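Local atomic coordinates of alternansucrase (PDB entry 6HVG), a protein that joins a glycoside hydrolase family 70 domain of the TIM-barrel clan to choline-binding-type and putative cell-wall-binding repeats and holds a calcium ion. Residues L873-T878 and K921-K926; S1081-P1086 and Q1151-W1156; K1167-A1172 and N1189-A1194. All coordinates share one frame; numbering follows the deposited sequence.

Interaction 1. Residues L873-T878 and K921-K926; sequences LKDGET and KLNNDK
Lys926 lays the outer part of its side chain over the backbone carbonyl of Gly876. The nearest approach is Lys926 CE to Gly876 O, 3.5 Å. CG stands anti to the backbone N (chi1 -168°), and the chain bends at chi2 before running on extended. NZ makes a weak, long ion pair with Asp867, whose carboxylate also accepts a hydrogen bond from Thr878 N. Asn923 comes up beside the same glycine. Its ND2 is 3.8 Å from Asp875 O and 4.0 Å from Asp875 OD1, so these are loose polar contacts. The carboxylate and amide planes are 44° apart. No hydrogen bond joins the two segments. Deeper in, Thr878 OG1 meets Leu922 CG at 4.3 Å, and both side chains rest on Ile928. Glu877 N donates to Lys874 O (3.1 Å), and Lys926 N to Asn923 O (3.3 Å). With these bonds, the backbone angles of Asp875-Gly876 and Asn924-Asp925 are close to those of type I turns. Glu877 OE1 also takes Lys874 N at 2.8 Å, from above the carboxylate plane. One beta turn joins the paired strands 862-866 and 881-885; the other leads from 910-915 to 927-931, probably in the all-beta domain C of family 70.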
loop_
_atom_site.group_PDB
_atom_site.type_symbol
_atom_site.label_atom_id
_atom_site.label_comp_id
_atom_site.label_asym_id
_atom_site.label_seq_id
_atom_site.Cartn_x
_atom_site.Cartn_y
_atom_site.Cartn_z
ATOM N N LEU A 873 -35.967 8.206 8.502
ATOM C CA LEU A 873 -36.522 9.018 9.572
ATOM C C LEU A 873 -37.985 9.390 9.312
ATOM O O LEU A 873 -38.305 9.976 8.292
ATOM C CB LEU A 873 -35.695 10.300 9.698
ATOM C CG LEU A 873 -34.238 10.228 10.174
ATOM C CD1 LEU A 873 -33.319 9.588 9.147
ATOM C CD2 LEU A 873 -33.715 11.619 10.506
ATOM N N LYS A 874 -38.864 9.061 10.251
ATOM C CA LYS A 874 -40.249 9.550 10.227
ATOM C C LYS A 874 -40.288 11.045 10.551
ATOM O O LYS A 874 -39.288 11.637 10.932
ATOM C CB LYS A 874 -41.111 8.774 11.226
ATOM C CG LYS A 874 -41.311 7.321 10.816
ATOM C CD LYS A 874 -41.497 6.391 12.003
ATOM C CE LYS A 874 -41.037 4.981 11.666
ATOM N NZ LYS A 874 -41.028 4.136 12.886
ATOM N N ASP A 875 -41.459 11.648 10.426
ATOM C CA ASP A 875 -41.617 13.117 10.513
ATOM C C ASP A 875 -40.947 13.858 11.696
ATOM O O ASP A 875 -40.128 14.760 11.487
ATOM C CB ASP A 875 -43.111 13.472 10.444
ATOM C CG ASP A 875 -43.362 14.956 10.571
ATOM O OD1 ASP A 875 -42.616 15.744 9.955
ATOM O OD2 ASP A 875 -44.315 15.330 11.277
ATOM N N GLY A 876 -41.307 13.492 12.922
ATOM C CA GLY A 876 -40.743 14.124 14.127
ATOM C C GLY A 876 -39.294 13.763 14.447
ATOM O O GLY A 876 -38.609 14.490 15.179
ATOM N N GLU A 877 -38.824 12.657 13.862
ATOM C CA GLU A 877 -37.577 12.032 14.267
ATOM C C GLU A 877 -36.326 12.821 13.881
ATOM O O GLU A 877 -36.153 13.264 12.755
ATOM C CB GLU A 877 -37.471 10.575 13.765
ATOM C CG GLU A 877 -38.495 9.614 14.379
ATOM C CD GLU A 877 -38.370 8.182 13.867
ATOM O OE1 GLU A 877 -38.010 7.993 12.686
ATOM O OE2 GLU A 877 -38.675 7.234 14.616
ATOM N N THR A 878 -35.432 12.947 14.854
ATOM C CA THR A 878 -34.236 13.775 14.761
ATOM C C THR A 878 -32.949 12.975 14.553
ATOM O O THR A 878 -31.954 13.516 14.070
ATOM C CB THR A 878 -34.115 14.557 16.070
ATOM O OG1 THR A 878 -35.275 15.373 16.242
ATOM C CG2 THR A 878 -32.930 15.434 16.061
ATOM N N LYS A 921 -32.942 21.013 12.428
ATOM C CA LYS A 921 -33.873 21.929 13.097
ATOM C C LYS A 921 -35.010 21.109 13.698
ATOM O O LYS A 921 -35.628 20.325 12.999
ATOM C CB LYS A 921 -34.447 22.942 12.098
ATOM C CG LYS A 921 -33.416 23.805 11.369
ATOM C CD LYS A 921 -32.765 24.848 12.270
ATOM C CE LYS A 921 -33.764 25.891 12.746
ATOM N NZ LYS A 921 -33.088 27.033 13.423
ATOM N N LEU A 922 -35.303 21.291 14.979
ATOM C CA LEU A 922 -36.425 20.563 15.591
ATOM C C LEU A 922 -37.773 21.152 15.211
ATOM O O LEU A 922 -37.893 22.358 14.992
ATOM C CB LEU A 922 -36.344 20.570 17.123
ATOM C CG LEU A 922 -35.615 19.382 17.750
ATOM C CD1 LEU A 922 -34.108 19.462 17.552
ATOM C CD2 LEU A 922 -35.957 19.335 19.221
ATOM N N ASN A 923 -38.792 20.293 15.181
ATOM C CA ASN A 923 -40.183 20.745 15.094
ATOM C C ASN A 923 -40.567 21.444 16.394
ATOM O O ASN A 923 -39.997 21.176 17.443
ATOM C CB ASN A 923 -41.142 19.573 14.814
ATOM C CG ASN A 923 -40.897 18.918 13.457
ATOM O OD1 ASN A 923 -40.030 19.340 12.685
ATOM N ND2 ASN A 923 -41.657 17.869 13.165
ATOM N N ASN A 924 -41.530 22.350 16.323
ATOM C CA ASN A 924 -41.931 23.114 17.502
ATOM C C ASN A 924 -42.482 22.221 18.624
ATOM O O ASN A 924 -42.225 22.465 19.805
ATOM C CB ASN A 924 -42.956 24.176 17.100
ATOM C CG ASN A 924 -42.372 25.212 16.161
ATOM O OD1 ASN A 924 -41.418 25.903 16.507
ATOM N ND2 ASN A 924 -42.929 25.314 14.963
ATOM N N ASP A 925 -43.223 21.182 18.245
ATOM C CA ASP A 925 -43.793 20.221 19.211
ATOM C C ASP A 925 -42.745 19.330 19.930
ATOM O O ASP A 925 -42.912 18.980 21.110
ATOM C CB ASP A 925 -44.820 19.321 18.505
ATOM N N LYS A 926 -41.668 18.994 19.215
ATOM C CA LYS A 926 -40.714 17.943 19.617
ATOM C C LYS A 926 -39.983 18.173 20.936
ATOM O O LYS A 926 -39.515 19.276 21.220
ATOM C CB LYS A 926 -39.663 17.728 18.528
ATOM C CG LYS A 926 -38.816 16.475 18.733
ATOM C CD LYS A 926 -39.636 15.202 18.731
ATOM C CE LYS A 926 -38.768 13.950 18.658
ATOM N NZ LYS A 926 -39.643 12.745 18.642
#

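Interaction 2. Residues S1081-P1086 and Q1151-W1156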
loop_
_atom_site.group_PDB
_atom_site.type_symbol
_atom_site.label_atom_id
_atom_site.label_comp_id
_atom_site.label_asym_id
_atom_site.label_seq_id
_atom_site.Cartn_x
_atom_site.Cartn_y
_atom_site.Cartn_z
ATOM N N SER A 1081 -2.207 4.864 31.920
ATOM C CA SER A 1081 -1.063 4.342 31.145
ATOM C C SER A 1081 -0.672 5.219 29.954
ATOM O O SER A 1081 -1.517 5.669 29.197
ATOM C CB SER A 1081 -1.344 2.935 30.652
ATOM O OG SER A 1081 -0.141 2.343 30.185
ATOM N N PHE A 1082 0.626 5.448 29.797
ATOM C CA PHE A 1082 1.166 6.303 28.754
ATOM C C PHE A 1082 1.790 5.434 27.675
ATOM O O PHE A 1082 2.792 4.752 27.910
ATOM C CB PHE A 1082 2.225 7.230 29.323
ATOM C CG PHE A 1082 2.459 8.472 28.488
ATOM C CD1 PHE A 1082 3.187 8.408 27.310
ATOM C CD2 PHE A 1082 1.960 9.700 28.892
ATOM C CE1 PHE A 1082 3.394 9.540 26.558
ATOM C CE2 PHE A 1082 2.172 10.837 28.146
ATOM C CZ PHE A 1082 2.891 10.761 26.983
ATOM N N GLU A 1083 1.183 5.426 26.498
ATOM C CA GLU A 1083 1.726 4.669 25.377
ATOM C C GLU A 1083 2.730 5.551 24.693
ATOM O O GLU A 1083 2.368 6.528 24.041
ATOM C CB GLU A 1083 0.628 4.232 24.403
ATOM C CG GLU A 1083 1.078 3.200 23.396
ATOM C CD GLU A 1083 0.140 3.087 22.203
ATOM O OE1 GLU A 1083 -1.096 3.049 22.407
ATOM O OE2 GLU A 1083 0.645 3.054 21.048
ATOM N N LEU A 1084 4.006 5.215 24.881
ATOM C CA LEU A 1084 5.131 5.940 24.272
ATOM C C LEU A 1084 5.415 5.375 22.894
ATOM O O LEU A 1084 5.237 4.187 22.663
ATOM C CB LEU A 1084 6.393 5.793 25.127
ATOM C CG LEU A 1084 6.386 6.483 26.486
ATOM C CD1 LEU A 1084 7.080 5.650 27.524
ATOM C CD2 LEU A 1084 7.031 7.852 26.418
ATOM N N ALA A 1085 5.909 6.221 22.005
ATOM C CA ALA A 1085 6.356 5.788 20.694
ATOM C C ALA A 1085 7.413 4.687 20.828
ATOM O O ALA A 1085 8.006 4.519 21.904
ATOM C CB ALA A 1085 6.934 6.956 19.930
ATOM N N PRO A 1086 7.625 3.905 19.751
ATOM C CA PRO A 1086 8.706 2.928 19.745
ATOM C C PRO A 1086 10.040 3.637 19.803
ATOM O O PRO A 1086 10.300 4.540 18.994
ATOM C CB PRO A 1086 8.541 2.224 18.404
ATOM C CG PRO A 1086 7.801 3.208 17.554
ATOM C CD PRO A 1086 6.847 3.854 18.507
ATOM N N GLN A 1151 1.480 4.222 34.145
ATOM C CA GLN A 1151 2.291 3.175 33.554
ATOM C C GLN A 1151 2.904 3.605 32.231
ATOM O O GLN A 1151 2.429 4.519 31.597
ATOM C CB GLN A 1151 1.442 1.937 33.305
ATOM C CG GLN A 1151 0.898 1.236 34.532
ATOM C CD GLN A 1151 -0.007 0.095 34.145
ATOM O OE1 GLN A 1151 0.193 -0.560 33.108
ATOM N NE2 GLN A 1151 -1.007 -0.164 34.968
ATOM N N ALA A 1152 3.957 2.917 31.817
ATOM C CA ALA A 1152 4.596 3.179 30.525
ATOM C C ALA A 1152 4.501 1.947 29.632
ATOM O O ALA A 1152 4.895 0.822 30.018
ATOM C CB ALA A 1152 6.057 3.580 30.709
ATOM N N ILE A 1153 3.982 2.158 28.429
ATOM C CA ILE A 1153 3.818 1.071 27.457
ATOM C C ILE A 1153 4.950 1.070 26.446
ATOM O O ILE A 1153 5.242 2.088 25.818
ATOM C CB ILE A 1153 2.462 1.160 26.723
ATOM C CG1 ILE A 1153 1.341 0.674 27.626
ATOM C CG2 ILE A 1153 2.458 0.304 25.487
ATOM C CD1 ILE A 1153 -0.020 1.134 27.157
ATOM N N ALA A 1154 5.564 -0.092 26.290
ATOM C CA ALA A 1154 6.600 -0.314 25.291
ATOM C C ALA A 1154 5.978 -0.814 24.003
ATOM O O ALA A 1154 5.176 -1.726 24.038
ATOM C CB ALA A 1154 7.586 -1.356 25.808
ATOM N N ASP A 1155 6.350 -0.232 22.870
ATOM C CA ASP A 1155 5.893 -0.738 21.569
ATOM C C ASP A 1155 6.762 -1.932 21.171
ATOM O O ASP A 1155 7.934 -1.779 20.867
ATOM C CB ASP A 1155 5.944 0.355 20.485
ATOM C CG ASP A 1155 4.741 0.310 19.547
ATOM O OD1 ASP A 1155 4.267 -0.782 19.228
ATOM O OD2 ASP A 1155 4.253 1.367 19.124
ATOM N N TRP A 1156 6.179 -3.122 21.206
ATOM C CA TRP A 1156 6.878 -4.366 20.850
ATOM C C TRP A 1156 6.652 -4.643 19.356
ATOM O O TRP A 1156 5.515 -4.894 18.911
ATOM C CB TRP A 1156 6.314 -5.504 21.695
ATOM C CG TRP A 1156 7.108 -6.743 21.780
ATOM C CD1 TRP A 1156 8.449 -6.842 21.966
ATOM C CD2 TRP A 1156 6.604 -8.095 21.756
ATOM N NE1 TRP A 1156 8.822 -8.170 22.043
ATOM C CE2 TRP A 1156 7.703 -8.954 21.923
ATOM C CE3 TRP A 1156 5.334 -8.653 21.625
ATOM C CZ2 TRP A 1156 7.570 -10.344 21.967
ATOM C CZ3 TRP A 1156 5.203 -10.052 21.667
ATOM C CH2 TRP A 1156 6.312 -10.872 21.832
HETATM O O HOH W 1 0.929 -0.212 30.720
HETATM O O HOH W 2 3.291 2.995 21.073
HETATM O O HOH W 3 8.751 1.778 23.124
#
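Phe1082 bonds through its backbone N and O to the residues before and after Ala1152, as in a parallel pair. Its N donates to Gln1151 O at 2.7 Å, almost straight (171°). Its O accepts from Ile1153 N at 2.9 Å. A weak third bond runs from Leu1084 N to Ile1153 O (3.5 Å). Ser1081 OG donates to one water, which donates to Gln1151 OE1; that amide also binds Asn652 and Leu655. A second water bridges Ala1085 O and Asp1155 N. A third lies 2.6 Å from Glu1083 OE2 and 2.7 Å from Asp1155 OD2. Ile1153 fills the same sheet face as Ser1081 and Glu1083. Its CG2, anti to the backbone N, touches Glu1083 CG at 3.8 Å. On the other face, Leu1084 CD1 meets Ala1152 CB at 3.9 Å, where Leu1084 also touches Ile1067 of helix 1063-1075. Phe1082 packs edge-to-face on Tyr1046 and Phe1074. The strands are neighbours in the eight-stranded sheet of the TIM barrel. Glu1083 OE2 and Asp1155 OD2 stand only 4.4 Å apart. Arg823 forms a salt bridge with Glu1083 and Arg619 with Asp1155. If both carboxylates are ionised, the arginines and the shared water would be expected to ease the repulsion.

Interaction 3. Residues K1167-A1172 and N1189-A1194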
loop_
_atom_site.group_PDB
_atom_site.type_symbol
_atom_site.label_atom_id
_atom_site.label_comp_id
_atom_site.label_asym_id
_atom_site.label_seq_id
_atom_site.Cartn_x
_atom_site.Cartn_y
_atom_site.Cartn_z
ATOM N N LYS A 1167 25.450 -8.496 3.129
ATOM C CA LYS A 1167 24.758 -9.196 2.037
ATOM C C LYS A 1167 24.952 -10.687 2.108
ATOM O O LYS A 1167 25.992 -11.151 2.519
ATOM C CB LYS A 1167 25.240 -8.716 0.669
ATOM C CG LYS A 1167 25.145 -7.215 0.445
ATOM C CD LYS A 1167 25.469 -6.846 -1.001
ATOM C CE LYS A 1167 25.515 -5.344 -1.172
ATOM N NZ LYS A 1167 25.534 -4.952 -2.598
ATOM N N GLU A 1168 23.912 -11.421 1.736
ATOM C CA GLU A 1168 23.957 -12.877 1.591
ATOM C C GLU A 1168 23.194 -13.249 0.330
ATOM O O GLU A 1168 22.437 -12.432 -0.212
ATOM C CB GLU A 1168 23.287 -13.599 2.745
ATOM C CG GLU A 1168 23.924 -13.420 4.107
ATOM C CD GLU A 1168 23.126 -14.133 5.190
ATOM O OE1 GLU A 1168 22.111 -13.554 5.643
ATOM O OE2 GLU A 1168 23.467 -15.285 5.568
ATOM N N VAL A 1169 23.409 -14.474 -0.143
ATOM C CA VAL A 1169 22.707 -14.955 -1.314
ATOM C C VAL A 1169 21.620 -15.888 -0.831
ATOM O O VAL A 1169 21.905 -16.909 -0.225
ATOM C CB VAL A 1169 23.638 -15.666 -2.324
ATOM C CG1 VAL A 1169 22.839 -16.248 -3.478
ATOM C CG2 VAL A 1169 24.667 -14.693 -2.863
ATOM N N VAL A 1170 20.374 -15.517 -1.108
ATOM C CA VAL A 1170 19.199 -16.310 -0.733
ATOM C C VAL A 1170 18.590 -16.931 -1.990
ATOM O O VAL A 1170 18.893 -16.495 -3.104
ATOM C CB VAL A 1170 18.098 -15.436 -0.044
ATOM C CG1 VAL A 1170 18.659 -14.688 1.154
ATOM C CG2 VAL A 1170 17.452 -14.459 -1.037
ATOM N N THR A 1171 17.742 -17.941 -1.794
ATOM C CA THR A 1171 16.892 -18.479 -2.853
ATOM C C THR A 1171 15.489 -17.895 -2.667
ATOM O O THR A 1171 14.849 -18.126 -1.642
ATOM C CB THR A 1171 16.826 -20.015 -2.802
ATOM O OG1 THR A 1171 18.092 -20.557 -3.147
ATOM C CG2 THR A 1171 15.824 -20.540 -3.801
ATOM N N ALA A 1172 15.003 -17.170 -3.668
ATOM C CA ALA A 1172 13.834 -16.334 -3.492
ATOM C C ALA A 1172 12.768 -16.558 -4.536
ATOM O O ALA A 1172 13.065 -16.770 -5.708
ATOM C CB ALA A 1172 14.241 -14.866 -3.484
ATOM N N ASN A 1189 12.244 -19.639 -7.161
ATOM C CA ASN A 1189 13.460 -20.286 -6.687
ATOM C C ASN A 1189 14.743 -19.778 -7.337
ATOM O O ASN A 1189 15.616 -20.571 -7.653
ATOM C CB ASN A 1189 13.344 -21.790 -6.849
ATOM C CG ASN A 1189 12.208 -22.377 -6.028
ATOM O OD1 ASN A 1189 12.132 -22.201 -4.830
ATOM N ND2 ASN A 1189 11.343 -23.110 -6.670
ATOM N N LEU A 1190 14.858 -18.460 -7.514
ATOM C CA LEU A 1190 16.067 -17.832 -8.090
ATOM C C LEU A 1190 17.022 -17.319 -7.018
ATOM O O LEU A 1190 16.601 -16.945 -5.927
ATOM C CB LEU A 1190 15.715 -16.642 -8.989
ATOM C CG LEU A 1190 14.720 -16.902 -10.120
ATOM C CD1 LEU A 1190 14.581 -15.645 -10.962
ATOM C CD2 LEU A 1190 15.145 -18.066 -10.983
ATOM N N LEU A 1191 18.309 -17.297 -7.337
ATOM C CA LEU A 1191 19.294 -16.793 -6.400
ATOM C C LEU A 1191 19.285 -15.274 -6.470
ATOM O O LEU A 1191 19.191 -14.667 -7.545
ATOM C CB LEU A 1191 20.700 -17.365 -6.663
ATOM C CG LEU A 1191 20.906 -18.886 -6.567
ATOM C CD1 LEU A 1191 22.365 -19.218 -6.266
ATOM C CD2 LEU A 1191 20.022 -19.556 -5.536
ATOM N N TYR A 1192 19.384 -14.670 -5.291
ATOM C CA TYR A 1192 19.192 -13.234 -5.129
ATOM C C TYR A 1192 20.119 -12.764 -4.038
ATOM O O TYR A 1192 20.362 -13.499 -3.083
ATOM C CB TYR A 1192 17.751 -12.962 -4.716
ATOM C CG TYR A 1192 17.285 -11.550 -4.894
ATOM C CD1 TYR A 1192 16.829 -11.108 -6.112
ATOM C CD2 TYR A 1192 17.236 -10.682 -3.830
ATOM C CE1 TYR A 1192 16.373 -9.814 -6.281
ATOM C CE2 TYR A 1192 16.788 -9.393 -3.983
ATOM C CZ TYR A 1192 16.355 -8.961 -5.209
ATOM O OH TYR A 1192 15.914 -7.660 -5.363
ATOM N N VAL A 1193 20.649 -11.555 -4.203
ATOM C CA VAL A 1193 21.467 -10.927 -3.181
ATOM C C VAL A 1193 20.552 -10.044 -2.363
ATOM O O VAL A 1193 19.994 -9.091 -2.872
ATOM C CB VAL A 1193 22.574 -10.058 -3.788
ATOM C CG1 VAL A 1193 23.271 -9.250 -2.712
ATOM C CG2 VAL A 1193 23.589 -10.928 -4.495
ATOM N N ALA A 1194 20.401 -10.380 -1.090
ATOM C CA ALA A 1194 19.598 -9.599 -0.171
ATOM C C ALA A 1194 20.472 -9.014 0.923
ATOM O O ALA A 1194 21.591 -9.459 1.125
ATOM C CB ALA A 1194 18.523 -10.475 0.437
#
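An antiparallel strand pair at the edge of a six-stranded sheet brings Lys1167-Ala1172 against Asn1189-Ala1194. Six backbone hydrogen bonds join them, in three reciprocal couples. Glu1168 pairs with Ala1194, Val1170 with Tyr1192 and Ala1172 with Leu1190. Val1170 N to Tyr1192 O and Ala1172 N to Leu1190 O are both 2.8 Å. In the first two couples the donors come in nearly along the C=O axis. In the third they are tilted from the carbonyl plane. That couple closes on a G1 beta bulge: Asn1189 and Leu1190 both face Ala1172. Asn1189 has left-handed backbone angles (45°/42°). Its N is bonded to Thr1173 OG1 and its O to Arg543. The sheet assembles strands from distant parts of the chain, and strand 534-537 lies on the other side of 1166-1175. This sheet probably belongs to domain B of the family.

One face carries Val1169, Thr1171, Leu1191 and Val1193. Val1169 CG1 reaches Leu1191 CB at 4.0 Å, and Val1169 CG2 meets Val1193 CG2 at 4.2 Å. Leu1191 crosses Thr1171 obliquely, its CD2 beside OG1, which is bonded to Asp540. Near the surface, Lys1167 turns its extended chain across Val1193, with CD 3.7 Å from CG1 of that valine. The other face carries Val1170, Ala1172, Tyr1192 and Ala1194, which rest on Leu535 and Tyr537. Val1170 and Tyr1192 lie side by side and point the same way, with Val1170 CG2 4.0 Å from Tyr1192 CB. Tyr1192 CG is anti to the backbone N (chi1 -163°). Beyond it the ring leads away from the first strand, and its OH is bonded to Glu520 and to Leu1254 N. Val1170 CG1 touches Ala1194 CB at 4.3 Å. Glu1168 shares this face, and its OE1 is bonded to Thr1196 OG1 and Ala1245 N.

How the interactions relate
The three contacts follow one another along the chain, lie in one family 70 range and do not touch. Interactions 2 and 3 are the nearest pair, with centres 37 Å apart and closest atoms about 22 Å apart. Neither holds a ligand of the calcium ion, but the site draws on both of their sheets or the chain next to them. Its ligand Asp1159 follows strand 1151-1156 closely, and Asn625 follows the adjacent barrel strand 617-620. Another ligand, Asp581, lies on strand 580-582 of the sheet that has interaction 3 at its edge. Interaction 1 is more remote. Its centre is 47 Å from that of interaction 2 and 68 Å from that of interaction 3, on the opposite side of the chain's centre from interaction 3.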